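Local atomic coordinates of acyl-CoA synthetase (AMP-forming)/AMP-acid ligase II-like protein (Dyadobacter fermentans, PDB entry 4GS5), a protein that probably activates a carboxylic acid, perhaps a medium-chain fatty acid, with ATP and joins it to coenzyme A, as an AMP-forming ligase of the ANL superfamily. Residues N21-Q26 / T109-N114; V83-G88 / F126-P131; D29-W34 / M94-G99. All coordinates share one frame; numbering follows the deposited sequence.

Interaction 1 of 3, residues N21-Q26 / T109-N114; sequences NPYFAQ and TEPTAN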
loop_
_atom_site.group_PDB
_atom_site.type_symbol
_atom_site.label_atom_id
_atom_site.label_comp_id
_atom_site.label_asym_id
_atom_site.label_seq_id
_atom_site.Cartn_x
_atom_site.Cartn_y
_atom_site.Cartn_z
ATOM N N ASN A 21 -32.022 -7.539 8.247
ATOM C CA ASN A 21 -30.721 -7.220 8.825
ATOM C C ASN A 21 -30.246 -5.885 8.260
ATOM O O ASN A 21 -30.154 -5.721 7.039
ATOM C CB ASN A 21 -29.707 -8.324 8.527
ATOM C CG ASN A 21 -28.408 -8.144 9.287
ATOM O OD1 ASN A 21 -27.850 -7.046 9.343
ATOM N ND2 ASN A 21 -27.920 -9.225 9.881
ATOM N N PRO A 22 -29.959 -4.918 9.147
ATOM C CA PRO A 22 -29.580 -3.568 8.711
ATOM C C PRO A 22 -28.274 -3.571 7.923
ATOM O O PRO A 22 -28.128 -2.822 6.957
ATOM C CB PRO A 22 -29.388 -2.817 10.031
ATOM C CG PRO A 22 -29.089 -3.890 11.032
ATOM C CD PRO A 22 -29.939 -5.049 10.614
ATOM N N TYR A 23 -27.331 -4.405 8.333
ATOM C CA TYR A 23 -26.043 -4.445 7.650
ATOM C C TYR A 23 -26.244 -4.796 6.167
ATOM O O TYR A 23 -25.775 -4.079 5.280
ATOM C CB TYR A 23 -25.090 -5.424 8.339
ATOM C CG TYR A 23 -23.777 -5.574 7.597
ATOM C CD1 TYR A 23 -22.774 -4.625 7.720
ATOM C CD2 TYR A 23 -23.553 -6.663 6.764
ATOM C CE1 TYR A 23 -21.585 -4.761 7.042
ATOM C CE2 TYR A 23 -22.370 -6.806 6.072
ATOM C CZ TYR A 23 -21.388 -5.854 6.214
ATOM O OH TYR A 23 -20.213 -5.987 5.529
ATOM N N PHE A 24 -26.989 -5.869 5.914
ATOM C CA PHE A 24 -27.258 -6.333 4.558
ATOM C C PHE A 24 -28.117 -5.365 3.750
ATOM O O PHE A 24 -28.047 -5.333 2.517
ATOM C CB PHE A 24 -27.927 -7.704 4.595
ATOM C CG PHE A 24 -27.020 -8.803 5.045
ATOM C CD1 PHE A 24 -25.670 -8.778 4.727
ATOM C CD2 PHE A 24 -27.514 -9.869 5.778
ATOM C CE1 PHE A 24 -24.828 -9.793 5.139
ATOM C CE2 PHE A 24 -26.679 -10.887 6.195
ATOM C CZ PHE A 24 -25.331 -10.850 5.874
ATOM N N ALA A 25 -28.926 -4.579 4.447
ATOM C CA ALA A 25 -29.794 -3.615 3.790
ATOM C C ALA A 25 -28.974 -2.460 3.218
ATOM O O ALA A 25 -29.390 -1.817 2.250
ATOM C CB ALA A 25 -30.863 -3.103 4.759
ATOM N N GLN A 26 -27.810 -2.202 3.815
ATOM C CA GLN A 26 -26.870 -1.243 3.249
ATOM C C GLN A 26 -26.520 -1.682 1.832
ATOM O O GLN A 26 -26.506 -0.878 0.902
ATOM C CB GLN A 26 -25.580 -1.186 4.066
ATOM C CG GLN A 26 -25.723 -0.740 5.502
ATOM C CD GLN A 26 -24.368 -0.612 6.169
ATOM O OE1 GLN A 26 -23.810 -1.596 6.659
ATOM N NE2 GLN A 26 -23.814 0.597 6.158
ATOM N N THR A 109 -21.329 -11.653 3.508
ATOM C CA THR A 109 -21.268 -12.058 4.908
ATOM C C THR A 109 -20.912 -10.863 5.788
ATOM O O THR A 109 -20.391 -9.864 5.293
ATOM C CB THR A 109 -20.233 -13.170 5.129
ATOM O OG1 THR A 109 -20.368 -13.685 6.458
ATOM C CG2 THR A 109 -18.844 -12.621 4.969
ATOM N N GLU A 110 -21.201 -10.962 7.083
ATOM C CA GLU A 110 -20.851 -9.898 8.012
ATOM C C GLU A 110 -19.344 -9.869 8.148
ATOM O O GLU A 110 -18.705 -10.915 8.274
ATOM C CB GLU A 110 -21.530 -10.091 9.378
ATOM C CG GLU A 110 -23.027 -10.324 9.265
ATOM C CD GLU A 110 -23.797 -10.094 10.566
ATOM O OE1 GLU A 110 -23.189 -10.131 11.661
ATOM O OE2 GLU A 110 -25.026 -9.877 10.482
ATOM N N PRO A 111 -18.761 -8.668 8.101
ATOM C CA PRO A 111 -17.303 -8.611 8.085
ATOM C C PRO A 111 -16.774 -9.038 9.450
ATOM O O PRO A 111 -17.188 -8.484 10.473
ATOM C CB PRO A 111 -17.023 -7.133 7.818
ATOM C CG PRO A 111 -18.184 -6.421 8.439
ATOM C CD PRO A 111 -19.374 -7.346 8.317
ATOM N N THR A 112 -15.903 -10.039 9.455
ATOM C CA THR A 112 -15.268 -10.538 10.665
ATOM C C THR A 112 -13.842 -10.928 10.301
ATOM O O THR A 112 -13.459 -10.862 9.129
ATOM C CB THR A 112 -15.960 -11.792 11.214
ATOM O OG1 THR A 112 -15.914 -12.823 10.219
ATOM C CG2 THR A 112 -17.388 -11.504 11.561
ATOM N N ALA A 113 -13.067 -11.348 11.299
ATOM C CA ALA A 113 -11.658 -11.687 11.096
ATOM C C ALA A 113 -11.509 -12.959 10.273
ATOM O O ALA A 113 -10.525 -13.138 9.547
ATOM C CB ALA A 113 -10.952 -11.845 12.433
ATOM N N ASN A 114 -12.487 -13.847 10.398
ATOM C CA ASN A 114 -12.450 -15.106 9.668
ATOM C C ASN A 114 -13.712 -15.307 8.847
ATOM O O ASN A 114 -14.714 -15.809 9.357
ATOM C CB ASN A 114 -12.246 -16.287 10.620
ATOM C CG ASN A 114 -11.918 -17.580 9.880
ATOM O OD1 ASN A 114 -12.409 -17.822 8.767
ATOM N ND2 ASN A 114 -11.073 -18.412 10.495
HETATM O O HOH W 1 -19.730 -7.938 3.887
#
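The Tyr23 ring has two neighbours in its plane at the edge, Phe24 CE1 and a water, while Pro111 comes at it obliquely; Phe24 CE1, at the edge of its own ring, lies 4.1 Å from Thr109 C. Both rings belong to the first turn of helix 22-36, whose N-cap is Asn21, and they lie against the loop that leaves strand 105-109. Asn21 carries its CG anti to the backbone N (chi1 -171°), so that OD1 turns back to accept from Tyr23 N at 2.9 Å in the carbonyl plane. That capping bond fixes the amide and sends ND2 outward, tip to tip with Glu110, whose side chain is extended beyond CG and crosses Phe24 at about a right angle. Tyr23 meets Pro111 tip to tip, with Tyr23 CZ 3.3 Å from Pro111 CD. The phenol oxygen bonds to Val87 N of a neighbouring loop and to the water, which donates to Thr109 O at 2.5 Å. Asn21 ND2 donates to Glu110 OE2 at 3.0 Å, nearly along the C-O axis but bent at the hydrogen (144°), with amide and carboxylate planes 86° apart.

Interaction 2 of 3, residues V83-G88 / F126-P131; sequences VCLNVG and FVAMVP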
loop_
_atom_site.group_PDB
_atom_site.type_symbol
_atom_site.label_atom_id
_atom_site.label_comp_id
_atom_site.label_asym_id
_atom_site.label_seq_id
_atom_site.Cartn_x
_atom_site.Cartn_y
_atom_site.Cartn_z
ATOM N N VAL A 83 -18.219 -11.755 -0.384
ATOM C CA VAL A 83 -18.062 -10.370 0.042
ATOM C C VAL A 83 -17.926 -10.315 1.565
ATOM O O VAL A 83 -18.927 -10.411 2.274
ATOM C CB VAL A 83 -19.295 -9.528 -0.378
ATOM C CG1 VAL A 83 -19.110 -8.057 0.015
ATOM C CG2 VAL A 83 -19.544 -9.671 -1.876
ATOM N N CYS A 84 -16.696 -10.170 2.057
ATOM C CA CYS A 84 -16.414 -10.198 3.496
ATOM C C CYS A 84 -15.733 -8.920 3.956
ATOM O O CYS A 84 -15.207 -8.855 5.065
ATOM C CB CYS A 84 -15.534 -11.397 3.859
ATOM S SG CYS A 84 -13.951 -11.475 2.922
ATOM N N LEU A 85 -15.735 -7.914 3.089
ATOM C CA LEU A 85 -15.292 -6.582 3.450
ATOM C C LEU A 85 -16.517 -5.753 3.815
ATOM O O LEU A 85 -17.603 -5.960 3.272
ATOM C CB LEU A 85 -14.551 -5.959 2.279
ATOM C CG LEU A 85 -13.261 -6.713 1.962
ATOM C CD1 LEU A 85 -12.710 -6.298 0.622
ATOM C CD2 LEU A 85 -12.274 -6.464 3.085
ATOM N N ASN A 86 -16.333 -4.824 4.742
ATOM C CA ASN A 86 -17.427 -4.041 5.296
ATOM C C ASN A 86 -18.119 -3.240 4.200
ATOM O O ASN A 86 -17.508 -2.354 3.602
ATOM C CB ASN A 86 -16.892 -3.114 6.395
ATOM C CG ASN A 86 -17.983 -2.600 7.308
ATOM O OD1 ASN A 86 -19.026 -2.148 6.845
ATOM N ND2 ASN A 86 -17.753 -2.679 8.621
ATOM N N VAL A 87 -19.381 -3.567 3.914
ATOM C CA VAL A 87 -20.109 -2.879 2.849
ATOM C C VAL A 87 -20.603 -1.520 3.325
ATOM O O VAL A 87 -21.221 -0.776 2.570
ATOM C CB VAL A 87 -21.305 -3.700 2.317
ATOM C CG1 VAL A 87 -20.820 -4.896 1.513
ATOM C CG2 VAL A 87 -22.228 -4.117 3.467
ATOM N N GLY A 88 -20.348 -1.203 4.588
ATOM C CA GLY A 88 -20.599 0.143 5.066
ATOM C C GLY A 88 -19.537 1.070 4.490
ATOM O O GLY A 88 -19.666 2.291 4.571
ATOM N N PHE A 126 -13.614 -16.262 -6.174
ATOM C CA PHE A 126 -12.946 -15.013 -5.917
ATOM C C PHE A 126 -13.343 -14.429 -4.567
ATOM O O PHE A 126 -14.511 -14.463 -4.171
ATOM C CB PHE A 126 -13.241 -13.998 -7.013
ATOM C CG PHE A 126 -12.561 -12.683 -6.789
ATOM C CD1 PHE A 126 -11.187 -12.602 -6.786
ATOM C CD2 PHE A 126 -13.301 -11.531 -6.562
ATOM C CE1 PHE A 126 -10.540 -11.391 -6.568
ATOM C CE2 PHE A 126 -12.666 -10.317 -6.348
ATOM C CZ PHE A 126 -11.288 -10.249 -6.352
ATOM N N VAL A 127 -12.365 -13.893 -3.863
ATOM C CA VAL A 127 -12.656 -13.149 -2.642
ATOM C C VAL A 127 -11.654 -12.025 -2.476
ATOM O O VAL A 127 -10.459 -12.215 -2.753
ATOM C CB VAL A 127 -12.618 -14.047 -1.403
ATOM C CG1 VAL A 127 -11.254 -14.704 -1.269
ATOM C CG2 VAL A 127 -12.966 -13.231 -0.139
ATOM N N ALA A 128 -12.125 -10.858 -2.030
ATOM C CA ALA A 128 -11.192 -9.785 -1.671
ATOM C C ALA A 128 -11.202 -9.660 -0.161
ATOM O O ALA A 128 -12.259 -9.722 0.458
ATOM C CB ALA A 128 -11.581 -8.469 -2.328
HETATM N N MSE A 129 -10.033 -9.506 0.445
HETATM C CA MSE A 129 -9.982 -9.426 1.890
HETATM C C MSE A 129 -8.731 -8.702 2.342
HETATM O O MSE A 129 -7.894 -8.337 1.518
HETATM C CB MSE A 129 -10.082 -10.828 2.507
HETATM C CG MSE A 129 -8.911 -11.750 2.233
HETATM SE SE MSE A 129 -9.203 -13.553 3.006
HETATM C CE MSE A 129 -10.889 -13.985 2.172
ATOM N N VAL A 130 -8.631 -8.436 3.643
ATOM C CA VAL A 130 -7.417 -7.836 4.177
ATOM C C VAL A 130 -6.516 -8.966 4.642
ATOM O O VAL A 130 -6.990 -10.077 4.876
ATOM C CB VAL A 130 -7.665 -6.812 5.320
ATOM C CG1 VAL A 130 -8.477 -5.622 4.798
ATOM C CG2 VAL A 130 -8.341 -7.470 6.522
ATOM N N PRO A 131 -5.208 -8.697 4.735
ATOM C CA PRO A 131 -4.221 -9.735 5.048
ATOM C C PRO A 131 -4.522 -10.461 6.353
ATOM O O PRO A 131 -4.346 -11.680 6.425
ATOM C CB PRO A 131 -2.912 -8.939 5.184
ATOM C CG PRO A 131 -3.102 -7.789 4.228
ATOM C CD PRO A 131 -4.573 -7.420 4.363
HETATM O O HOH W 2 -14.862 -9.562 -0.181
#
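Two parallel strands of the AMP-binding domain, 80-83 and 126-129, part at their C-terminal ends here, and the contact fills the place where the first has turned into a loop while the second runs on. Past the backbone bonds of Phe126 with Arg80 and Leu82, a water joins the two segments: it accepts from Cys84 N at 3.0 Å and donates to Ala128 O at 2.7 Å. Cys84 holds SG in the crowded position between its backbone N and carbonyl carbon (chi1 56°). The sulfur thereby lies 3.7 Å from Val127 CG2 and 3.9 Å from Met129 CB, and Ala128 O is also near it. Leu85 lies along the strand's end: CD1 is 3.5 Å from Ala128 O and packs on Ala128 CB at 3.8 Å, whereas CD2 reaches further along to Met129 CA at 3.9 Å and toward Val130 CG1. Further on, Asn86 OD1 accepts from Gly88 N at 2.8 Å in an Asx turn, which curls the loop just ahead of helix 90-102. Gln133 of helix 131-139 clasps both segments, its NE2 bonding to Cys84 O and its OE1 to Val130 N. On the flanks, Val83 and Ala128 pack on Met95 of helix 90-102, Val83 pairs by backbone bonds with strand 105-109, and Val127 and Met129 rest against strand 153-155.

Interaction 3 of 3, residues D29-W34 / M94-G99; sequences DFMEKW and MMLVRG. With EDO (1,2-ethanediol), chain U.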
loop_
_atom_site.group_PDB
_atom_site.type_symbol
_atom_site.label_atom_id
_atom_site.label_comp_id
_atom_site.label_asym_id
_atom_site.label_seq_id
_atom_site.Cartn_x
_atom_site.Cartn_y
_atom_site.Cartn_z
ATOM N N ASP A 29 -29.588 -1.426 -0.569
ATOM C CA ASP A 29 -29.819 -0.017 -0.900
ATOM C C ASP A 29 -28.844 0.521 -1.941
ATOM O O ASP A 29 -29.236 1.189 -2.908
ATOM C CB ASP A 29 -29.773 0.857 0.360
ATOM C CG ASP A 29 -30.970 0.630 1.269
ATOM O OD1 ASP A 29 -31.909 -0.071 0.835
ATOM O OD2 ASP A 29 -30.972 1.155 2.408
ATOM N N PHE A 30 -27.562 0.238 -1.740
ATOM C CA PHE A 30 -26.584 0.639 -2.721
ATOM C C PHE A 30 -26.900 0.012 -4.071
ATOM O O PHE A 30 -26.918 0.700 -5.092
ATOM C CB PHE A 30 -25.160 0.255 -2.302
ATOM C CG PHE A 30 -24.152 0.516 -3.370
ATOM C CD1 PHE A 30 -23.586 1.769 -3.511
ATOM C CD2 PHE A 30 -23.791 -0.483 -4.257
ATOM C CE1 PHE A 30 -22.658 2.018 -4.508
ATOM C CE2 PHE A 30 -22.885 -0.242 -5.258
ATOM C CZ PHE A 30 -22.311 1.008 -5.383
HETATM N N MSE A 31 -27.149 -1.294 -4.083
HETATM C CA MSE A 31 -27.425 -1.977 -5.345
HETATM C C MSE A 31 -28.652 -1.417 -6.061
HETATM O O MSE A 31 -28.623 -1.174 -7.276
HETATM C CB MSE A 31 -27.561 -3.478 -5.126
HETATM C CG MSE A 31 -26.254 -4.106 -4.702
HETATM SE SE MSE A 31 -26.479 -5.932 -4.129
HETATM C CE MSE A 31 -26.555 -6.779 -5.886
ATOM N N GLU A 32 -29.728 -1.207 -5.303
ATOM C CA GLU A 32 -30.926 -0.621 -5.877
ATOM C C GLU A 32 -30.559 0.704 -6.536
ATOM O O GLU A 32 -30.974 0.977 -7.659
ATOM C CB GLU A 32 -31.992 -0.433 -4.802
ATOM C CG GLU A 32 -32.674 -1.737 -4.398
ATOM C CD GLU A 32 -33.748 -2.185 -5.392
ATOM O OE1 GLU A 32 -34.878 -1.638 -5.333
ATOM O OE2 GLU A 32 -33.466 -3.082 -6.224
ATOM N N LYS A 33 -29.753 1.515 -5.854
ATOM C CA LYS A 33 -29.356 2.804 -6.417
ATOM C C LYS A 33 -28.488 2.646 -7.676
ATOM O O LYS A 33 -28.686 3.358 -8.670
ATOM C CB LYS A 33 -28.655 3.690 -5.375
ATOM C CG LYS A 33 -28.412 5.107 -5.885
ATOM C CD LYS A 33 -27.681 6.004 -4.892
ATOM C CE LYS A 33 -27.432 7.376 -5.529
ATOM N NZ LYS A 33 -26.592 8.290 -4.704
ATOM N N TRP A 34 -27.536 1.717 -7.640
ATOM C CA TRP A 34 -26.706 1.465 -8.813
ATOM C C TRP A 34 -27.567 1.119 -10.032
ATOM O O TRP A 34 -27.449 1.747 -11.090
ATOM C CB TRP A 34 -25.698 0.344 -8.554
ATOM C CG TRP A 34 -24.811 0.086 -9.739
ATOM C CD1 TRP A 34 -25.010 -0.826 -10.730
ATOM C CD2 TRP A 34 -23.593 0.763 -10.054
ATOM N NE1 TRP A 34 -23.992 -0.761 -11.646
ATOM C CE2 TRP A 34 -23.109 0.207 -11.255
ATOM C CE3 TRP A 34 -22.865 1.786 -9.439
ATOM C CZ2 TRP A 34 -21.920 0.637 -11.850
ATOM C CZ3 TRP A 34 -21.688 2.214 -10.031
ATOM C CH2 TRP A 34 -21.223 1.636 -11.221
HETATM N N MSE A 94 -17.213 -1.865 -3.416
HETATM C CA MSE A 94 -16.625 -2.209 -4.716
HETATM C C MSE A 94 -16.891 -3.668 -5.117
HETATM O O MSE A 94 -16.991 -3.990 -6.302
HETATM C CB MSE A 94 -15.131 -1.866 -4.796
HETATM C CG MSE A 94 -14.860 -0.401 -5.149
HETATM SE SE MSE A 94 -15.409 0.127 -6.972
HETATM C CE MSE A 94 -15.235 -1.576 -7.874
HETATM N N MSE A 95 -17.024 -4.556 -4.139
HETATM C CA MSE A 95 -17.337 -5.945 -4.470
HETATM C C MSE A 95 -18.730 -6.040 -5.098
HETATM O O MSE A 95 -18.967 -6.877 -5.992
HETATM C CB MSE A 95 -17.242 -6.836 -3.228
HETATM C CG MSE A 95 -15.820 -7.062 -2.742
HETATM SE SE MSE A 95 -14.774 -8.030 -4.063
HETATM C CE MSE A 95 -15.730 -9.719 -4.037
ATOM N N LEU A 96 -19.646 -5.177 -4.641
ATOM C CA LEU A 96 -21.014 -5.153 -5.180
ATOM C C LEU A 96 -21.044 -4.626 -6.607
ATOM O O LEU A 96 -21.736 -5.171 -7.466
ATOM C CB LEU A 96 -21.926 -4.287 -4.308
ATOM C CG LEU A 96 -21.972 -4.648 -2.821
ATOM C CD1 LEU A 96 -22.961 -3.742 -2.106
ATOM C CD2 LEU A 96 -22.350 -6.110 -2.650
ATOM N N VAL A 97 -20.298 -3.550 -6.845
ATOM C CA VAL A 97 -20.179 -2.958 -8.172
ATOM C C VAL A 97 -19.621 -3.956 -9.172
ATOM O O VAL A 97 -20.190 -4.142 -10.255
ATOM C CB VAL A 97 -19.280 -1.699 -8.154
ATOM C CG1 VAL A 97 -18.984 -1.232 -9.581
ATOM C CG2 VAL A 97 -19.949 -0.587 -7.344
ATOM N N ARG A 98 -18.508 -4.601 -8.814
ATOM C CA ARG A 98 -17.936 -5.654 -9.663
ATOM C C ARG A 98 -18.982 -6.731 -9.922
ATOM O O ARG A 98 -19.204 -7.140 -11.059
ATOM C CB ARG A 98 -16.699 -6.276 -9.006
ATOM C CG ARG A 98 -15.502 -5.342 -8.935
ATOM C CD ARG A 98 -14.487 -5.826 -7.896
ATOM N NE ARG A 98 -13.412 -4.857 -7.697
ATOM C CZ ARG A 98 -12.682 -4.766 -6.591
ATOM N NH1 ARG A 98 -12.904 -5.584 -5.572
ATOM N NH2 ARG A 98 -11.730 -3.856 -6.502
ATOM N N GLY A 99 -19.634 -7.176 -8.855
ATOM C CA GLY A 99 -20.695 -8.162 -8.966
ATOM C C GLY A 99 -21.786 -7.800 -9.958
ATOM O O GLY A 99 -22.247 -8.653 -10.719
HETATM C C1 EDO U . -24.848 6.131 -2.513
HETATM O O1 EDO U . -24.972 7.566 -2.470
HETATM C C2 EDO U . -25.370 5.539 -1.212
HETATM O O2 EDO U . -25.889 4.233 -1.428
#
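Phe30 is the first residue of helix 29-34 to meet helix 94-99 in this helix-helix packing, where the two axes cross at -42° and approach to 10.4 Å. Its ring, with CG anti to the backbone N (chi1 173°), extends across the gap; Val97 CG2 sits at the ring edge, 3.5 Å from CZ, while CD2 is 4.0 Å from Leu96 CD1. Met31, a selenomethionine, adds a lighter touch through its CG, 4.2 Å from the same Leu96 CD1. Lys33 takes no part in the helix contact; fully stretched, its NZ donates to O1 of a 1,2-ethanediol at 2.9 Å, a molecule probably left from crystallisation, and also bonds to Glu40 O. Trp34, again anti to its backbone N, offers one face to Val97 CG1, which stands 4.0 Å above the plane, offset toward the rim. The two Val97 methyls are thus divided between the two aromatic residues, one turn apart. Phe41 meets both rings, and Arg59 makes a cation-pi contact with Trp34, whose NE1 bonds weakly to Glu101 of helix 90-102. Between the two segments only carbon atoms meet, so their hold on each other rests on the fit of buried methyls and rings.

In the fold
Interactions 1 and 3 share helix 22-36: its capped N-terminal turn is held to a loop by polar tips and a water, while its next turns bury aromatic rings against helix 90-102. Interaction 2 lies nearer the centre of the chain than either and is mostly buried; there aliphatic, sulfur and selenium side chains join a loop to a strand end, with one water between backbones. Interaction 1 is only partly buried, and its chemistry is correspondingly the most polar, whereas interaction 3, just as far from the centre, has all its touching residues buried. Interaction 2 touches both of the others: Thr109 N meets Val83 O of interaction 2, and the Met95 selenium of 94-99 packs on Phe126.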